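Local coordinates for protein putative angiotensinogen (Lampetra fluviatilis, PDB 5INW) that probably acts as a serpin-family inhibitor of serine proteases, binding heparin, which promotes its inhibition of thrombin, at residues Q95-F108 with I354-M367. The protein carries 1 engineered substitution. Sequence-based numbering, arbitrary orientation.
Sequences QVLGGAGPADNIFF and ISVSYDLKAYLSAM
Y358 points from strand 354-359 toward strand 106-108 and takes the backbone N-H of F107 on its hydroxyl, N to OH 3.0 Å and fairly straight at 158°. Buried V96, I106, F107 and F108 close round this side chain as the tightly packed part. The carbonyl O of F107 lies at the ring's edge, in its plane, and accepts a hydrogen bond from S397 OG of strand 389-401. V96 lies nearly perpendicular to Y358, CG1 3.7 Å from CE1, while its CA sits over a face of the Y363 ring in a CH-pi contact, 4.3 Å from the centroid. Strand 106-108 crosses strand 354-359 at 74° and does not pair with it; instead, in this cleaved serpin, it forms antiparallel pairs with a strand of the C-terminal peptide chain, whose A31 and D32 bind the amide of N105. A phenylalanine in place of Y358 would probably leave F107 N without its acceptor here. V356 CG2 packs 3.9 Å from F107 CB. The solvent side lies where partly exposed Q95 meets helix 361-369: bent at chi2 (-56°), it runs antiparallel alongside M367, CG to CG 3.8 Å, and lays its amide against the methyl of exposed A366.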
ATOM      1  N   GLN A  95     -13.373  -4.069  -1.696  1.00 48.50           N
ATOM      2  CA  GLN A  95     -14.073  -3.773  -0.453  1.00 49.15           C
ATOM      3  C   GLN A  95     -14.092  -2.272  -0.117  1.00 50.72           C
ATOM      4  O   GLN A  95     -15.122  -1.752   0.272  1.00 49.01           O
ATOM      5  CB  GLN A  95     -13.441  -4.523   0.721  1.00 51.29           C
ATOM      6  CG  GLN A  95     -13.422  -6.052   0.641  1.00 52.05           C
ATOM      7  CD  GLN A  95     -14.783  -6.691   0.435  1.00 52.50           C
ATOM      8  OE1 GLN A  95     -14.927  -7.513  -0.464  1.00 55.56           O
ATOM      9  NE2 GLN A  95     -15.783  -6.296   1.218  1.00 51.39           N
ATOM     10  N   VAL A  96     -12.966  -1.564  -0.281  1.00 55.60           N
ATOM     11  CA  VAL A  96     -12.937  -0.099  -0.054  1.00 59.34           C
ATOM     12  C   VAL A  96     -14.027   0.662  -0.832  1.00 59.36           C
ATOM     13  O   VAL A  96     -14.553   1.640  -0.320  1.00 62.48           O
ATOM     14  CB  VAL A  96     -11.537   0.538  -0.338  1.00 63.36           C
ATOM     15  CG1 VAL A  96     -11.582   2.083  -0.200  1.00 65.55           C
ATOM     16  CG2 VAL A  96     -10.492  -0.020   0.634  1.00 62.80           C
ATOM     17  N   LEU A  97     -14.298   0.239  -2.072  1.00 60.76           N
ATOM     18  CA  LEU A  97     -15.354   0.810  -2.962  1.00 62.10           C
ATOM     19  C   LEU A  97     -16.751   0.769  -2.385  1.00 64.02           C
ATOM     20  O   LEU A  97     -17.580   1.617  -2.724  1.00 65.18           O
ATOM     21  CB  LEU A  97     -15.447   0.031  -4.281  1.00 61.45           C
ATOM     22  CG  LEU A  97     -14.267   0.137  -5.243  1.00 64.46           C
ATOM     23  CD1 LEU A  97     -14.436  -0.809  -6.421  1.00 66.28           C
ATOM     24  CD2 LEU A  97     -14.076   1.572  -5.731  1.00 62.48           C
ATOM     25  N   GLY A  98     -17.018  -0.235  -1.547  1.00 61.60           N
ATOM     26  CA  GLY A  98     -18.279  -0.334  -0.830  1.00 61.60           C
ATOM     27  C   GLY A  98     -18.570   0.824   0.116  1.00 62.04           C
ATOM     28  O   GLY A  98     -19.715   1.044   0.485  1.00 64.14           O
ATOM     29  N   GLY A  99     -17.550   1.585   0.489  1.00 63.07           N
ATOM     30  CA  GLY A  99     -17.706   2.713   1.403  1.00 67.56           C
ATOM     31  C   GLY A  99     -17.051   3.995   0.938  1.00 69.49           C
ATOM     32  O   GLY A  99     -16.615   4.788   1.778  1.00 81.14           O
ATOM     33  N   ALA A 100     -16.991   4.199  -0.379  1.00 65.86           N
ATOM     34  CA  ALA A 100     -16.341   5.356  -0.961  1.00 65.65           C
ATOM     35  C   ALA A 100     -17.238   6.102  -1.977  1.00 67.58           C
ATOM     36  O   ALA A 100     -17.466   5.646  -3.131  1.00 63.78           O
ATOM     37  CB  ALA A 100     -15.019   4.947  -1.600  1.00 64.40           C
ATOM     38  N   GLY A 101     -17.730   7.271  -1.530  1.00 68.51           N
ATOM     39  CA  GLY A 101     -18.400   8.246  -2.405  1.00 68.03           C
ATOM     40  C   GLY A 101     -17.480   8.568  -3.558  1.00 64.68           C
ATOM     41  O   GLY A 101     -16.280   8.500  -3.393  1.00 55.61           O
ATOM     42  N   PRO A 102     -18.048   8.916  -4.738  1.00 70.32           N
ATOM     43  CA  PRO A 102     -17.197   9.056  -5.941  1.00 70.33           C
ATOM     44  C   PRO A 102     -16.366  10.343  -5.976  1.00 69.24           C
ATOM     45  O   PRO A 102     -15.624  10.519  -6.928  1.00 68.88           O
ATOM     46  CB  PRO A 102     -18.196   9.028  -7.075  1.00 69.43           C
ATOM     47  CG  PRO A 102     -19.393   9.698  -6.473  1.00 71.56           C
ATOM     48  CD  PRO A 102     -19.434   9.341  -5.013  1.00 69.93           C
ATOM     49  N   ALA A 103     -16.456  11.188  -4.932  1.00 67.40           N
ATOM     50  CA  ALA A 103     -15.474  12.270  -4.667  1.00 64.94           C
ATOM     51  C   ALA A 103     -14.310  11.885  -3.743  1.00 60.02           C
ATOM     52  O   ALA A 103     -13.419  12.718  -3.538  1.00 59.45           O
ATOM     53  CB  ALA A 103     -16.169  13.474  -4.058  1.00 67.07           C
ATOM     54  N   ASP A 104     -14.312  10.660  -3.199  1.00 56.00           N
ATOM     55  CA  ASP A 104     -13.269  10.175  -2.258  1.00 52.37           C
ATOM     56  C   ASP A 104     -11.982   9.708  -2.958  1.00 51.66           C
ATOM     57  O   ASP A 104     -12.020   9.085  -4.025  1.00 49.60           O
ATOM     58  CB  ASP A 104     -13.773   9.023  -1.338  1.00 49.21           C
ATOM     59  CG  ASP A 104     -14.897   9.448  -0.406  1.00 50.32           C
ATOM     60  OD1 ASP A 104     -15.004  10.646  -0.108  1.00 51.88           O
ATOM     61  OD2 ASP A 104     -15.723   8.601   0.004  1.00 50.09           O
ATOM     62  N   ASN A 105     -10.850   9.973  -2.290  1.00 54.11           N
ATOM     63  CA  ASN A 105      -9.524   9.388  -2.620  1.00 51.96           C
ATOM     64  C   ASN A 105      -9.298   8.018  -1.938  1.00 50.24           C
ATOM     65  O   ASN A 105      -9.704   7.792  -0.804  1.00 50.81           O
ATOM     66  CB  ASN A 105      -8.422  10.354  -2.224  1.00 51.57           C
ATOM     67  CG  ASN A 105      -8.543  11.695  -2.951  1.00 52.67           C
ATOM     68  OD1 ASN A 105      -8.971  11.723  -4.089  1.00 55.16           O
ATOM     69  ND2 ASN A 105      -8.161  12.792  -2.301  1.00 50.31           N
ATOM     70  N   ILE A 106      -8.768   7.083  -2.714  1.00 48.93           N
ATOM     71  CA  ILE A 106      -8.443   5.758  -2.262  1.00 48.00           C
ATOM     72  C   ILE A 106      -6.932   5.581  -2.435  1.00 46.26           C
ATOM     73  O   ILE A 106      -6.376   5.846  -3.534  1.00 47.30           O
ATOM     74  CB  ILE A 106      -9.209   4.684  -3.068  1.00 50.30           C
ATOM     75  CG1 ILE A 106     -10.682   4.757  -2.780  1.00 52.13           C
ATOM     76  CG2 ILE A 106      -8.742   3.258  -2.700  1.00 52.61           C
ATOM     77  CD1 ILE A 106     -11.493   3.879  -3.711  1.00 55.66           C
ATOM     78  N   PHE A 107      -6.261   5.131  -1.377  1.00 43.17           N
ATOM     79  CA  PHE A 107      -4.798   4.950  -1.407  1.00 41.39           C
ATOM     80  C   PHE A 107      -4.274   4.068  -0.295  1.00 38.72           C
ATOM     81  O   PHE A 107      -4.495   4.324   0.870  1.00 37.07           O
ATOM     82  CB  PHE A 107      -4.077   6.280  -1.356  1.00 42.05           C
ATOM     83  CG  PHE A 107      -2.708   6.195  -1.914  1.00 44.58           C
ATOM     84  CD1 PHE A 107      -2.520   5.857  -3.233  1.00 45.89           C
ATOM     85  CD2 PHE A 107      -1.584   6.439  -1.124  1.00 46.27           C
ATOM     86  CE1 PHE A 107      -1.247   5.772  -3.768  1.00 46.16           C
ATOM     87  CE2 PHE A 107      -0.312   6.314  -1.640  1.00 46.33           C
ATOM     88  CZ  PHE A 107      -0.142   5.989  -2.968  1.00 45.81           C
ATOM     89  N   PHE A 108      -3.583   3.019  -0.673  1.00 39.63           N
ATOM     90  CA  PHE A 108      -3.075   2.053   0.275  1.00 40.91           C
ATOM     91  C   PHE A 108      -1.951   1.208  -0.325  1.00 40.46           C
ATOM     92  O   PHE A 108      -1.859   1.110  -1.532  1.00 42.22           O
ATOM     93  CB  PHE A 108      -4.232   1.188   0.817  1.00 43.28           C
ATOM     94  CG  PHE A 108      -4.963   0.351  -0.213  1.00 46.25           C
ATOM     95  CD1 PHE A 108      -4.581  -0.999  -0.455  1.00 48.66           C
ATOM     96  CD2 PHE A 108      -6.062   0.846  -0.894  1.00 49.64           C
ATOM     97  CE1 PHE A 108      -5.251  -1.801  -1.378  1.00 47.25           C
ATOM     98  CE2 PHE A 108      -6.737   0.044  -1.823  1.00 51.82           C
ATOM     99  CZ  PHE A 108      -6.338  -1.284  -2.046  1.00 49.73           C
ATOM    100  N   ILE A 354      -2.249  14.097  -1.204  1.00 52.68           N
ATOM    101  CA  ILE A 354      -3.428  13.553  -0.537  1.00 52.22           C
ATOM    102  C   ILE A 354      -3.055  12.485   0.484  1.00 49.69           C
ATOM    103  O   ILE A 354      -2.068  11.788   0.292  1.00 52.55           O
ATOM    104  CB  ILE A 354      -4.431  12.946  -1.532  1.00 52.07           C
ATOM    105  CG1 ILE A 354      -3.878  11.719  -2.275  1.00 51.63           C
ATOM    106  CG2 ILE A 354      -4.908  13.999  -2.513  1.00 51.89           C
ATOM    107  CD1 ILE A 354      -4.954  10.727  -2.648  1.00 51.58           C
ATOM    108  N   SER A 355      -3.810  12.370   1.570  1.00 48.08           N
ATOM    109  CA  SER A 355      -3.594  11.292   2.550  1.00 46.60           C
ATOM    110  C   SER A 355      -4.887  10.686   2.973  1.00 46.91           C
ATOM    111  O   SER A 355      -5.874  11.372   3.038  1.00 54.96           O
ATOM    112  CB  SER A 355      -2.828  11.777   3.769  1.00 47.88           C
ATOM    113  OG  SER A 355      -3.392  12.935   4.310  1.00 50.48           O
ATOM    114  N   VAL A 356      -4.887   9.384   3.243  1.00 48.46           N
ATOM    115  CA  VAL A 356      -6.110   8.581   3.467  1.00 46.16           C
ATOM    116  C   VAL A 356      -5.884   7.720   4.698  1.00 46.46           C
ATOM    117  O   VAL A 356      -4.772   7.271   4.919  1.00 49.68           O
ATOM    118  CB  VAL A 356      -6.334   7.659   2.257  1.00 46.77           C
ATOM    119  CG1 VAL A 356      -7.585   6.807   2.438  1.00 43.80           C
ATOM    120  CG2 VAL A 356      -6.357   8.471   0.948  1.00 46.43           C
ATOM    121  N   SER A 357      -6.911   7.474   5.498  1.00 47.86           N
ATOM    122  CA  SER A 357      -6.793   6.551   6.646  1.00 46.69           C
ATOM    123  C   SER A 357      -7.838   5.491   6.544  1.00 47.34           C
ATOM    124  O   SER A 357      -8.927   5.737   6.079  1.00 47.06           O
ATOM    125  CB  SER A 357      -6.974   7.272   7.965  1.00 46.89           C
ATOM    126  OG  SER A 357      -5.983   8.239   8.111  1.00 52.42           O
ATOM    127  N   TYR A 358      -7.542   4.317   7.071  1.00 49.77           N
ATOM    128  CA  TYR A 358      -8.521   3.262   7.136  1.00 48.69           C
ATOM    129  C   TYR A 358      -8.469   2.549   8.461  1.00 51.92           C
ATOM    130  O   TYR A 358      -7.461   2.565   9.167  1.00 54.98           O
ATOM    131  CB  TYR A 358      -8.307   2.258   6.027  1.00 49.22           C
ATOM    132  CG  TYR A 358      -8.290   2.792   4.592  1.00 48.33           C
ATOM    133  CD1 TYR A 358      -9.457   2.914   3.862  1.00 47.67           C
ATOM    134  CD2 TYR A 358      -7.087   3.082   3.963  1.00 48.48           C
ATOM    135  CE1 TYR A 358      -9.445   3.332   2.561  1.00 50.09           C
ATOM    136  CE2 TYR A 358      -7.051   3.500   2.657  1.00 49.48           C
ATOM    137  CZ  TYR A 358      -8.237   3.631   1.954  1.00 51.95           C
ATOM    138  OH  TYR A 358      -8.211   4.072   0.649  1.00 54.24           O
ATOM    139  N   ASP A 359      -9.621   1.991   8.831  1.00 54.29           N
ATOM    140  CA  ASP A 359      -9.733   0.938   9.832  1.00 54.28           C
ATOM    141  C   ASP A 359     -10.148  -0.269   8.965  1.00 51.81           C
ATOM    142  O   ASP A 359     -11.127  -0.206   8.249  1.00 54.31           O
ATOM    143  CB  ASP A 359     -10.768   1.343  10.873  1.00 56.45           C
ATOM    144  CG  ASP A 359     -11.056   0.248  11.876  1.00 57.41           C
ATOM    145  OD1 ASP A 359     -11.534  -0.834  11.483  1.00 60.58           O
ATOM    146  OD2 ASP A 359     -10.839   0.487  13.080  1.00 61.32           O
ATOM    147  N   LEU A 360      -9.363  -1.327   8.968  1.00 49.83           N
ATOM    148  CA  LEU A 360      -9.520  -2.352   7.951  1.00 51.91           C
ATOM    149  C   LEU A 360     -10.323  -3.560   8.432  1.00 54.08           C
ATOM    150  O   LEU A 360     -10.489  -4.530   7.683  1.00 51.97           O
ATOM    151  CB  LEU A 360      -8.143  -2.836   7.503  1.00 51.68           C
ATOM    152  CG  LEU A 360      -7.210  -1.826   6.867  1.00 50.46           C
ATOM    153  CD1 LEU A 360      -5.870  -2.480   6.538  1.00 51.79           C
ATOM    154  CD2 LEU A 360      -7.852  -1.277   5.624  1.00 51.16           C
ATOM    155  N   LYS A 361     -10.816  -3.503   9.673  1.00 56.44           N
ATOM    156  CA  LYS A 361     -11.403  -4.666  10.328  1.00 58.76           C
ATOM    157  C   LYS A 361     -12.536  -5.284   9.494  1.00 58.62           C
ATOM    158  O   LYS A 361     -12.552  -6.470   9.225  1.00 61.71           O
ATOM    159  CB  LYS A 361     -11.842  -4.291  11.738  1.00 62.87           C
ATOM    160  CG  LYS A 361     -12.684  -5.344  12.424  1.00 70.56           C
ATOM    161  CD  LYS A 361     -12.774  -5.165  13.935  1.00 79.18           C
ATOM    162  CE  LYS A 361     -14.011  -5.887  14.479  1.00 87.28           C
ATOM    163  NZ  LYS A 361     -13.979  -6.112  15.963  1.00 96.46           N
ATOM    164  N   ALA A 362     -13.444  -4.452   9.041  1.00 60.22           N
ATOM    165  CA  ALA A 362     -14.558  -4.901   8.251  1.00 59.41           C
ATOM    166  C   ALA A 362     -14.148  -5.328   6.859  1.00 58.96           C
ATOM    167  O   ALA A 362     -14.805  -6.188   6.290  1.00 57.54           O
ATOM    168  CB  ALA A 362     -15.610  -3.796   8.155  1.00 61.48           C
ATOM    169  N   TYR A 363     -13.148  -4.688   6.265  1.00 57.34           N
ATOM    170  CA  TYR A 363     -12.799  -5.072   4.901  1.00 60.33           C
ATOM    171  C   TYR A 363     -12.144  -6.463   4.913  1.00 57.79           C
ATOM    172  O   TYR A 363     -12.488  -7.347   4.109  1.00 58.24           O
ATOM    173  CB  TYR A 363     -11.877  -4.047   4.219  1.00 63.16           C
ATOM    174  CG  TYR A 363     -12.396  -2.606   4.143  1.00 66.90           C
ATOM    175  CD1 TYR A 363     -13.644  -2.318   3.619  1.00 68.53           C
ATOM    176  CD2 TYR A 363     -11.599  -1.527   4.560  1.00 66.99           C
ATOM    177  CE1 TYR A 363     -14.088  -1.010   3.545  1.00 70.72           C
ATOM    178  CE2 TYR A 363     -12.043  -0.225   4.495  1.00 63.72           C
ATOM    179  CZ  TYR A 363     -13.278   0.018   3.997  1.00 68.58           C
ATOM    180  OH  TYR A 363     -13.749   1.294   3.925  1.00 82.00           O
ATOM    181  N   LEU A 364     -11.221  -6.663   5.846  1.00 53.14           N
ATOM    182  CA  LEU A 364     -10.500  -7.921   5.938  1.00 51.14           C
ATOM    183  C   LEU A 364     -11.470  -9.011   6.407  1.00 52.06           C
ATOM    184  O   LEU A 364     -11.371 -10.165   5.964  1.00 53.47           O
ATOM    185  CB  LEU A 364      -9.322  -7.802   6.885  1.00 52.23           C
ATOM    186  CG  LEU A 364      -8.276  -6.749   6.493  1.00 54.12           C
ATOM    187  CD1 LEU A 364      -7.342  -6.408   7.654  1.00 50.10           C
ATOM    188  CD2 LEU A 364      -7.489  -7.225   5.277  1.00 54.69           C
ATOM    189  N   SER A 365     -12.402  -8.653   7.292  1.00 46.89           N
ATOM    190  CA  SER A 365     -13.466  -9.565   7.646  1.00 47.15           C
ATOM    191  C   SER A 365     -14.232 -10.065   6.417  1.00 46.65           C
ATOM    192  O   SER A 365     -14.406 -11.268   6.247  1.00 45.55           O
ATOM    193  CB  SER A 365     -14.415  -8.918   8.652  1.00 47.75           C
ATOM    194  OG  SER A 365     -13.754  -8.712   9.892  1.00 42.99           O
ATOM    195  N   ALA A 366     -14.670  -9.168   5.545  1.00 46.90           N
ATOM    196  CA  ALA A 366     -15.342  -9.612   4.311  1.00 48.70           C
ATOM    197  C   ALA A 366     -14.449 -10.509   3.443  1.00 51.73           C
ATOM    198  O   ALA A 366     -14.925 -11.475   2.826  1.00 52.69           O
ATOM    199  CB  ALA A 366     -15.835  -8.439   3.507  1.00 48.69           C
ATOM    200  N   MET A 367     -13.154 -10.211   3.400  1.00 53.21           N
ATOM    201  CA  MET A 367     -12.229 -11.007   2.591  1.00 53.72           C
ATOM    202  C   MET A 367     -11.916 -12.376   3.179  1.00 52.31           C
ATOM    203  O   MET A 367     -11.200 -13.156   2.564  1.00 55.86           O
ATOM    204  CB  MET A 367     -10.944 -10.231   2.360  1.00 54.65           C
ATOM    205  CG  MET A 367     -11.159  -8.965   1.544  1.00 54.37           C
ATOM    206  SD  MET A 367      -9.796  -7.839   1.787  1.00 55.96           S
ATOM    207  CE  MET A 367      -8.435  -8.823   1.138  1.00 52.75           C
TER